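Local atomic coordinates of AbyA5 (Verrucosispora maris, PDB entry 4YWF), a protein that probably catalyses acetate elimination in spirotetronate biosynthesis, acting as an esterase-like lyase of the alpha/beta hydrolase superfamily. Residues V243-T248 with I306-D311; V237-P242 with A297-G302. The protein carries 4 engineered substitutions. All blocks are in the same frame, centred on the assembly; numbering follows the deposited sequence.

Contact 1 (V243-T248 with I306-D311)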
loop_
_atom_site.group_PDB
_atom_site.type_symbol
_atom_site.label_atom_id
_atom_site.label_comp_id
_atom_site.label_asym_id
_atom_site.label_seq_id
_atom_site.Cartn_x
_atom_site.Cartn_y
_atom_site.Cartn_z
ATOM N N VAL A 243 -3.124 -12.758 6.997
ATOM C CA VAL A 243 -3.128 -12.883 8.473
ATOM C C VAL A 243 -2.356 -14.119 9.004
ATOM O O VAL A 243 -1.327 -13.961 9.654
ATOM C CB VAL A 243 -4.538 -12.933 9.017
ATOM C CG1 VAL A 243 -4.473 -13.024 10.528
ATOM C CG2 VAL A 243 -5.339 -11.715 8.520
ATOM N N ALA A 244 -2.823 -15.321 8.680
ATOM C CA ALA A 244 -2.164 -16.530 9.168
ATOM C C ALA A 244 -2.058 -17.606 8.141
ATOM O O ALA A 244 -0.950 -18.149 7.873
ATOM C CB ALA A 244 -2.928 -17.074 10.415
ATOM N N ALA A 245 -3.235 -18.017 7.680
ATOM C CA ALA A 245 -3.353 -18.984 6.616
ATOM C C ALA A 245 -2.532 -18.681 5.343
ATOM O O ALA A 245 -2.005 -19.610 4.712
ATOM C CB ALA A 245 -4.792 -19.191 6.220
ATOM N N PHE A 246 -2.449 -17.408 4.944
ATOM C CA PHE A 246 -1.586 -17.068 3.826
ATOM C C PHE A 246 -0.129 -17.626 4.034
ATOM O O PHE A 246 0.518 -18.061 3.105
ATOM C CB PHE A 246 -1.563 -15.552 3.605
ATOM C CG PHE A 246 -0.723 -15.142 2.450
ATOM C CD1 PHE A 246 -1.182 -15.260 1.179
ATOM C CD2 PHE A 246 0.582 -14.724 2.653
ATOM C CE1 PHE A 246 -0.368 -14.948 0.087
ATOM C CE2 PHE A 246 1.414 -14.401 1.584
ATOM C CZ PHE A 246 0.929 -14.498 0.297
ATOM N N PHE A 247 0.356 -17.584 5.258
ATOM C CA PHE A 247 1.723 -17.831 5.549
ATOM C C PHE A 247 1.950 -19.321 5.816
ATOM O O PHE A 247 3.056 -19.763 5.759
ATOM C CB PHE A 247 2.141 -17.017 6.752
ATOM C CG PHE A 247 2.065 -15.549 6.535
ATOM C CD1 PHE A 247 3.053 -14.903 5.788
ATOM C CD2 PHE A 247 1.014 -14.783 7.081
ATOM C CE1 PHE A 247 3.018 -13.535 5.569
ATOM C CE2 PHE A 247 0.978 -13.422 6.839
ATOM C CZ PHE A 247 1.948 -12.806 6.061
ATOM N N THR A 248 0.892 -20.072 6.087
ATOM C CA THR A 248 0.999 -21.466 6.577
ATOM C C THR A 248 0.241 -22.486 5.754
ATOM O O THR A 248 0.467 -23.678 5.905
ATOM C CB THR A 248 0.436 -21.607 8.034
ATOM O OG1 THR A 248 -0.959 -21.366 7.991
ATOM C CG2 THR A 248 1.120 -20.606 9.021
ATOM N N ILE A 306 -5.753 -14.437 -3.599
ATOM C CA ILE A 306 -4.449 -14.291 -2.969
ATOM C C ILE A 306 -4.583 -14.525 -1.463
ATOM O O ILE A 306 -3.751 -15.155 -0.844
ATOM C CB ILE A 306 -3.842 -12.893 -3.227
ATOM C CG1 ILE A 306 -4.067 -12.407 -4.651
ATOM C CG2 ILE A 306 -2.371 -12.872 -2.926
ATOM C CD1 ILE A 306 -3.713 -13.398 -5.748
ATOM N N ILE A 307 -5.636 -13.998 -0.882
ATOM C CA ILE A 307 -5.814 -14.066 0.513
ATOM C C ILE A 307 -6.862 -15.151 0.802
ATOM O O ILE A 307 -7.974 -15.068 0.302
ATOM C CB ILE A 307 -6.269 -12.713 1.061
ATOM C CG1 ILE A 307 -5.342 -11.588 0.551
ATOM C CG2 ILE A 307 -6.314 -12.738 2.586
ATOM C CD1 ILE A 307 -3.901 -11.874 0.740
ATOM N N PRO A 308 -6.501 -16.171 1.589
ATOM C CA PRO A 308 -7.480 -17.206 1.921
ATOM C C PRO A 308 -8.637 -16.754 2.847
ATOM O O PRO A 308 -8.448 -15.943 3.776
ATOM C CB PRO A 308 -6.646 -18.310 2.577
ATOM C CG PRO A 308 -5.256 -17.767 2.738
ATOM C CD PRO A 308 -5.249 -16.322 2.354
ATOM N N PRO A 309 -9.839 -17.303 2.642
ATOM C CA PRO A 309 -11.042 -16.847 3.413
ATOM C C PRO A 309 -10.851 -17.031 4.928
ATOM O O PRO A 309 -11.365 -16.279 5.728
ATOM C CB PRO A 309 -12.213 -17.729 2.857
ATOM C CG PRO A 309 -11.594 -18.635 1.819
ATOM C CD PRO A 309 -10.091 -18.501 1.825
ATOM N N ALA A 310 -9.991 -17.968 5.298
ATOM C CA ALA A 310 -9.648 -18.195 6.700
ATOM C C ALA A 310 -8.969 -16.988 7.345
ATOM O O ALA A 310 -8.886 -16.914 8.558
ATOM C CB ALA A 310 -8.728 -19.427 6.829
ATOM N N ASP A 311 -8.413 -16.071 6.564
ATOM C CA ASP A 311 -7.666 -14.974 7.187
ATOM C C ASP A 311 -8.667 -13.896 7.713
ATOM O O ASP A 311 -8.692 -13.637 8.907
ATOM C CB ASP A 311 -6.570 -14.511 6.251
ATOM C CG ASP A 311 -5.319 -15.337 6.366
ATOM O OD1 ASP A 311 -5.116 -16.085 7.360
ATOM O OD2 ASP A 311 -4.467 -15.192 5.511
#
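The carboxylate of Asp311 reaches into the turn at Val243-Phe246 and accepts from four successive backbone N-H groups. Val243 N and Phe246 N meet OD2 from opposite faces of the carboxylate plane; the bond from Phe246 N, at 3.1 Å to Asp311 OD2, comes on the syn side, whereas Val243 N stands almost directly above the plane. Ala244 N gives OD1 of Asp311 a bond of 2.8 Å, and Ala245 N adds a weak, bent one. Three sound bonds and one weak one, shared between the two oxygens, leave the group little freedom to turn. Beside this buried, tightly packed centre, Phe246 has CG anti to its N (chi1 -178°), which carries the ring to the 306-311 chain: Ile306 O lies at the ring edge, 3.3 Å from Phe246 CD1, and that same carbonyl is bonded by Trp252. Pro308, rigid and apolar, rests its CG 3.6 Å from Phe246 N. Toward solvent the packing thins to small methyls, with Ala245 CB 4.0 Å from CB of the exposed Ala310. An aspartate suits the centre because its short side chain offers two acceptors to N-H groups just before and at the start of the weakly bonded helix 245-248; these donors would probably stabilise its negative charge.

Contact 2 (V237-P242 with A297-G302); sequences VTAGAP and AYVASG
Tyr298 lies alongside Thr238, the two side chains pointing the same way from neighbouring strands, with Thr238 CG2 3.5 Å from ring atom CD2 of Tyr298. The threonine methyl sits between its own N and carbonyl carbon, while OG1, anti to N (chi1 -171°), turns to Ala215 O on the next strand. Past the threonine, one face of the tyrosine ring lies under Gly240 N, and the methyl of Ala241 packs 3.8 Å from Tyr298 CE2. The phenol then donates to the carbonyl of Ala241, Tyr298 OH to Ala241 O being 2.7 Å, with that oxygen in the plane of the ring at its edge. Tyrosine thus fits here as both an apolar spacer and a donor to a buried loop carbonyl. A phenylalanine here would probably keep the packing but leave Ala241 O without this donor and the loop after the strand less firmly tied.

Strand segments 237-239 and 297-301 run parallel, their axes 8° apart. Thr238 N bonds Ala297 O at 2.9 Å, and Val299 N returns the bond to Thr238 O at 3.0 Å. The ladder ends as Gly240 N reaches Val299 O at 2.9 Å along a more bent path; here the chain leaves the strand with a positive phi of 69°, a conformation that glycine adopts with little strain. On the other face, Val237, Ala239, Ala297 and Val299 form an apolar surface, Ala239 CB lying 3.8 Å from Val299 CB, and helix 337-351 packs against Val237, Ala297 and Val299. Alanine and valine suit this face because their short apolar side chains pack against the helix without leaving a polar group buried. Adjacent parallel strands, joined through a long, largely helical connection and flanked by helices on both faces, belong to the central sheet of the alpha/beta hydrolase fold.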
loop_
_atom_site.group_PDB
_atom_site.type_symbol
_atom_site.label_atom_id
_atom_site.label_comp_id
_atom_site.label_asym_id
_atom_site.label_seq_id
_atom_site.Cartn_x
_atom_site.Cartn_y
_atom_site.Cartn_z
ATOM N N VAL A 237 -6.978 0.658 9.083
ATOM C CA VAL A 237 -7.932 0.420 8.028
ATOM C C VAL A 237 -7.188 -0.281 6.917
ATOM O O VAL A 237 -6.176 0.229 6.442
ATOM C CB VAL A 237 -8.578 1.731 7.475
ATOM C CG1 VAL A 237 -9.644 1.369 6.463
ATOM C CG2 VAL A 237 -9.157 2.551 8.599
ATOM N N THR A 238 -7.656 -1.493 6.568
ATOM C CA THR A 238 -7.009 -2.318 5.551
ATOM C C THR A 238 -8.052 -2.961 4.555
ATOM O O THR A 238 -9.273 -2.726 4.632
ATOM C CB THR A 238 -6.040 -3.336 6.199
ATOM O OG1 THR A 238 -5.279 -3.982 5.167
ATOM C CG2 THR A 238 -6.769 -4.372 7.029
ATOM N N ALA A 239 -7.546 -3.658 3.559
ATOM C CA ALA A 239 -8.363 -4.302 2.557
ATOM C C ALA A 239 -7.508 -5.427 2.131
ATOM O O ALA A 239 -6.385 -5.206 1.750
ATOM C CB ALA A 239 -8.676 -3.363 1.365
ATOM N N GLY A 240 -7.974 -6.648 2.307
ATOM C CA GLY A 240 -7.223 -7.802 1.799
ATOM C C GLY A 240 -5.914 -8.131 2.478
ATOM O O GLY A 240 -4.995 -8.671 1.843
ATOM N N ALA A 241 -5.782 -7.795 3.756
ATOM C CA ALA A 241 -4.531 -8.006 4.449
ATOM C C ALA A 241 -4.377 -9.474 4.679
ATOM O O ALA A 241 -5.344 -10.143 5.089
ATOM C CB ALA A 241 -4.465 -7.238 5.800
ATOM N N PRO A 242 -3.162 -10.020 4.452
ATOM C CA PRO A 242 -2.996 -11.441 4.876
ATOM C C PRO A 242 -2.848 -11.588 6.418
ATOM O O PRO A 242 -2.468 -10.629 7.107
ATOM C CB PRO A 242 -1.686 -11.861 4.151
ATOM C CG PRO A 242 -0.924 -10.565 4.035
ATOM C CD PRO A 242 -1.968 -9.486 3.808
ATOM N N ALA A 297 -10.508 -1.998 10.808
ATOM C CA ALA A 297 -11.493 -2.097 9.711
ATOM C C ALA A 297 -10.832 -2.826 8.550
ATOM O O ALA A 297 -9.639 -2.627 8.309
ATOM C CB ALA A 297 -11.949 -0.672 9.286
ATOM N N TYR A 298 -11.602 -3.701 7.876
ATOM C CA TYR A 298 -11.094 -4.568 6.850
ATOM C C TYR A 298 -12.096 -4.803 5.715
ATOM O O TYR A 298 -13.235 -5.307 5.897
ATOM C CB TYR A 298 -10.693 -5.889 7.546
ATOM C CG TYR A 298 -10.014 -6.937 6.727
ATOM C CD1 TYR A 298 -10.664 -7.597 5.689
ATOM C CD2 TYR A 298 -8.717 -7.311 7.022
ATOM C CE1 TYR A 298 -10.020 -8.586 4.961
ATOM C CE2 TYR A 298 -8.044 -8.255 6.301
ATOM C CZ TYR A 298 -8.685 -8.894 5.265
ATOM O OH TYR A 298 -7.991 -9.875 4.582
ATOM N N VAL A 299 -11.683 -4.489 4.535
ATOM C CA VAL A 299 -12.484 -4.775 3.340
ATOM C C VAL A 299 -12.012 -6.112 2.764
ATOM O O VAL A 299 -10.888 -6.230 2.274
ATOM C CB VAL A 299 -12.359 -3.725 2.236
ATOM C CG1 VAL A 299 -13.232 -4.176 1.038
ATOM C CG2 VAL A 299 -12.779 -2.332 2.696
ATOM N N ALA A 300 -12.912 -7.092 2.771
ATOM C CA ALA A 300 -12.625 -8.393 2.247
ATOM C C ALA A 300 -13.278 -8.547 0.830
ATOM O O ALA A 300 -14.334 -7.996 0.537
ATOM C CB ALA A 300 -13.140 -9.457 3.181
ATOM N N SER A 301 -12.583 -9.270 -0.028
ATOM C CA SER A 301 -13.016 -9.599 -1.420
ATOM C C SER A 301 -13.450 -11.056 -1.412
ATOM O O SER A 301 -12.623 -11.917 -1.160
ATOM C CB SER A 301 -11.859 -9.381 -2.369
ATOM O OG SER A 301 -11.591 -7.970 -2.429
ATOM N N GLY A 302 -14.737 -11.317 -1.641
ATOM C CA GLY A 302 -15.346 -12.642 -1.447
ATOM C C GLY A 302 -14.688 -13.729 -2.249
ATOM O O GLY A 302 -14.614 -14.865 -1.822
#

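Overall arrangement
Contact 2 pairs strands 233-239 and 296-301, and contact 1 joins the segments that follow each of them, so the two chain excursions are tied together twice. The centres of the contacts are about 12 Å apart, and Ile307 bridges them: its CG1 lies 3.2 Å from Gly240 O, and its CG2 3.9 Å from Tyr298 OH. The carboxylate of contact 1 also approaches the end of segment 237-242, Asp311 OD2 being 4.1 Å from Pro242 C. Helix 310-318 supplies Asp311 to contact 1 and packs on Tyr298 through Pro312 and Leu315. Contact 1 lies beyond the carboxyl ends of these two strands, the edge of the sheet where alpha/beta hydrolases typically gather their active site, so it is probably on that side of the fold.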